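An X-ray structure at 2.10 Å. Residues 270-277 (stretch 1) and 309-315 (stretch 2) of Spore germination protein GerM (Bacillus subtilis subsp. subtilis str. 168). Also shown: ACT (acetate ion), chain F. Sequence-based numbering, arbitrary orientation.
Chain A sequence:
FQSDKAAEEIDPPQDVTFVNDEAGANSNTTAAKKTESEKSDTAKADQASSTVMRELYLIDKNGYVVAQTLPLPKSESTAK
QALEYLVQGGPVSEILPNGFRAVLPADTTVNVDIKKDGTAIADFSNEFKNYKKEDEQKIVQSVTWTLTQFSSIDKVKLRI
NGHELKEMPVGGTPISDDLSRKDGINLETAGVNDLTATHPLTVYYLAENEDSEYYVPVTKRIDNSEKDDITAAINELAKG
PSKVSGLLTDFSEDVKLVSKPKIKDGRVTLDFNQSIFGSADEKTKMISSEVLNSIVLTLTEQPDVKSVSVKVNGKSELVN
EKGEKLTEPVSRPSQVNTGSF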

# COMPACT_ATOMS: atom_id res chain seq x y z
N LEU A 270 -9.62 2.77 -18.84
CA LEU A 270 -9.88 4.16 -18.51
C LEU A 270 -9.77 5.02 -19.76
O LEU A 270 -8.89 4.83 -20.59
N ASP A 271 -10.63 6.02 -19.83
CA ASP A 271 -10.66 6.93 -20.95
C ASP A 271 -10.55 8.34 -20.40
O ASP A 271 -11.45 8.83 -19.74
N PHE A 272 -9.40 8.93 -20.59
CA PHE A 272 -9.13 10.22 -20.03
C PHE A 272 -9.31 11.36 -20.97
O PHE A 272 -9.43 11.20 -22.14
N ASN A 273 -9.31 12.54 -20.40
CA ASN A 273 -9.31 13.75 -21.17
C ASN A 273 -7.85 14.11 -21.45
O ASN A 273 -6.95 13.40 -21.10
N GLN A 274 -7.61 15.24 -22.08
CA GLN A 274 -6.27 15.64 -22.43
C GLN A 274 -5.34 16.02 -21.29
O GLN A 274 -4.15 16.05 -21.46
N SER A 275 -5.89 16.33 -20.13
CA SER A 275 -5.10 16.72 -18.98
C SER A 275 -4.21 15.61 -18.44
O SER A 275 -3.29 15.86 -17.74
N ILE A 276 -4.52 14.38 -18.77
CA ILE A 276 -3.72 13.26 -18.37
C ILE A 276 -2.29 13.32 -18.90
O ILE A 276 -1.42 12.81 -18.28
N PHE A 277 -2.06 13.93 -20.04
CA PHE A 277 -0.73 14.07 -20.55
C PHE A 277 -0.43 15.53 -20.63
O PHE A 277 0.70 15.92 -20.45
N SER A 309 -5.86 -0.56 -18.70
CA SER A 309 -5.57 -0.00 -20.02
C SER A 309 -6.01 1.44 -20.03
O SER A 309 -7.06 1.78 -19.47
N VAL A 310 -5.21 2.29 -20.66
CA VAL A 310 -5.47 3.72 -20.64
C VAL A 310 -5.65 4.26 -22.04
O VAL A 310 -4.93 3.90 -22.96
N LYS A 311 -6.67 5.10 -22.21
CA LYS A 311 -6.93 5.77 -23.47
C LYS A 311 -7.10 7.24 -23.19
O LYS A 311 -7.36 7.63 -22.06
N VAL A 312 -6.95 8.05 -24.23
CA VAL A 312 -7.31 9.46 -24.16
C VAL A 312 -8.33 9.79 -25.24
O VAL A 312 -8.12 9.48 -26.42
N ASN A 313 -9.49 10.27 -24.81
CA ASN A 313 -10.58 10.63 -25.71
C ASN A 313 -10.85 9.56 -26.75
O ASN A 313 -11.02 9.85 -27.92
N GLY A 314 -10.89 8.31 -26.30
CA GLY A 314 -11.35 7.21 -27.14
C GLY A 314 -10.24 6.34 -27.71
O GLY A 314 -10.49 5.22 -28.15
N LYS A 315 -9.01 6.84 -27.69
CA LYS A 315 -7.93 6.21 -28.46
C LYS A 315 -6.75 5.81 -27.59
O LYS A 315 -6.35 6.56 -26.70

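Two neighbouring parallel strands display their side chains alternately on the two faces of the sheet, so the backbone ladder fixes the register and the side chains decide how each face is filled. Residues 270-277 and 309-315 of GerM illustrate the principle, and also show how an acidic side chain can tie down the turn that follows the neighbouring strand.

Leu270 lies opposite Val310, and both side chains project to the same buried face. The leucine adopts the m,t rotamer and Val310 has chi1 in m. The strand is held here by its backbone: Leu270 N donates to Ser309 O at 2.8 Å, and Leu270 O accepts from Lys311 N at 2.8 Å. The leucine therefore grips the residues before and after its register partner, as expected of a parallel pair.

Asp271 emerges on the other face, alongside Lys311. Acid and base are neighbours in register, yet they form no salt bridge. Lys311, with chi1 in m and the remaining torsions all t, carries its amine away from stretch 1, leaving its aliphatic base beside the carboxylate, with Asp271 OD1 3.8 Å from Lys311 CB. The aspartate, with chi1 in t, instead brings its carboxylate up to the type I' turn that runs from Val312 to Lys315. Its OD1 accepts a hydrogen bond from Gly314 N at 2.8 Å, so a strand side chain anchors the backbone of the turn beyond the neighbouring strand. At phi/psi of 103/-17°, Gly314 occupies a conformation in which a CB would be jammed against the carbonyl O of Asn313.

Phe272 returns to the face of Leu270, in register with Val312. Its chi1 is m and chi2 is -81°, and the edge of its ring meets Val310, with Phe272 CE2 4.1 Å from Val310 CG1. The aromatic side chain thus packs diagonally, against the valine two residues before its register partner. Its backbone completes the ladder: Phe272 N donates to Lys311 O and Phe272 O accepts from Asn313 N, both at 2.8 Å.

Beyond the strand, Asn273 directs its CB away from stretch 2, with chi1 in p; its OD1 accepts a weak hydrogen bond from Ser275 N at 3.4 Å. Gln274 points sideways, with chi1 in m and chi2 in t, and its CG lies 3.9 Å from Asn313 ND2. Here an acetate, probably from the crystallisation liquor, links the stretches. Asn313 ND2 donates to its OXT over a very short 2.5 Å, while Gln274 N makes a weak hydrogen bond to the same OXT at 3.4 Å. The CB of Asn313 points away, but with chi1 in m and chi2 at -51° the end of the side chain comes nearer to stretch 1.

Ser275 faces away and makes no contact. Ile276, buried, with chi1 in t and chi2 in p, has its CB toward stretch 2 but stops just short of contact. Gln274 to Ile276 form a short 3-10 segment, after which Phe277 has its CB toward stretch 2. With chi1 in p, its ring presents an edge to Val312, Phe277 CE2 lying 3.8 Å from Val312 CG2. This valine, itself in p, is well covered by stretch 1 at the end of its strand.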

# COMPACT_ATOMS: atom_id res chain seq x y z
CB LEU A 270 -8.86 4.66 -17.47
CG LEU A 270 -8.75 3.86 -16.17
CD1 LEU A 270 -7.61 4.40 -15.32
CD2 LEU A 270 -10.06 3.91 -15.40
CB ASP A 271 -11.98 6.76 -21.72
CG ASP A 271 -11.94 7.40 -23.10
OD1 ASP A 271 -10.87 7.93 -23.50
OD2 ASP A 271 -12.98 7.38 -23.78
CB PHE A 272 -7.67 10.27 -19.60
CG PHE A 272 -7.34 9.46 -18.40
CD1 PHE A 272 -7.60 9.93 -17.15
CD2 PHE A 272 -6.72 8.25 -18.53
CE1 PHE A 272 -7.28 9.21 -16.05
CE2 PHE A 272 -6.41 7.51 -17.43
CZ PHE A 272 -6.69 7.99 -16.19
CB ASN A 273 -10.10 14.88 -20.51
CG ASN A 273 -9.57 15.29 -19.14
OD1 ASN A 273 -8.57 14.84 -18.68
ND2 ASN A 273 -10.28 16.18 -18.53
CB GLN A 274 -6.30 16.75 -23.48
CG GLN A 274 -6.37 16.23 -24.90
CD GLN A 274 -6.45 17.30 -25.97
OE1 GLN A 274 -5.62 18.20 -26.04
NE2 GLN A 274 -7.44 17.19 -26.83
CB SER A 275 -6.02 17.26 -17.91
OG SER A 275 -6.69 18.37 -18.40
CB ILE A 276 -4.39 11.92 -18.72
CG1 ILE A 276 -3.79 10.81 -17.87
CG2 ILE A 276 -4.28 11.58 -20.18
CD1 ILE A 276 -3.87 11.07 -16.40
CB PHE A 277 -0.58 13.40 -21.92
CG PHE A 277 -1.41 14.00 -22.99
CD1 PHE A 277 -1.09 15.21 -23.52
CD2 PHE A 277 -2.47 13.33 -23.47
CE1 PHE A 277 -1.84 15.75 -24.52
CE2 PHE A 277 -3.24 13.87 -24.46
CZ PHE A 277 -2.93 15.08 -24.98
CB SER A 309 -6.33 -0.76 -21.11
OG SER A 309 -5.99 -2.14 -21.10
CB VAL A 310 -4.36 4.49 -19.91
CG1 VAL A 310 -4.31 4.09 -18.43
CG2 VAL A 310 -3.02 4.24 -20.58
CB LYS A 311 -8.20 5.24 -24.13
CG LYS A 311 -8.17 3.75 -24.42
CD LYS A 311 -9.38 3.30 -25.21
CE LYS A 311 -9.49 1.78 -25.20
NZ LYS A 311 -10.55 1.28 -26.11
CB VAL A 312 -6.07 10.36 -24.28
CG1 VAL A 312 -5.20 9.93 -25.45
CG2 VAL A 312 -6.49 11.82 -24.43
CB ASN A 313 -10.29 11.96 -26.39
CG ASN A 313 -10.52 13.15 -25.48
OD1 ASN A 313 -11.58 13.27 -24.86
ND2 ASN A 313 -9.54 14.03 -25.41
CB LYS A 315 -7.47 7.16 -29.56
CG LYS A 315 -8.51 7.37 -30.65
CD LYS A 315 -7.88 7.93 -31.92
CE LYS A 315 -8.84 7.84 -33.09
NZ LYS A 315 -8.30 8.51 -34.31
C ACT F . -10.65 17.03 -23.62
O ACT F . -10.09 18.09 -23.25
OXT ACT F . -10.03 16.17 -24.27
CH3 ACT F . -12.07 16.75 -23.25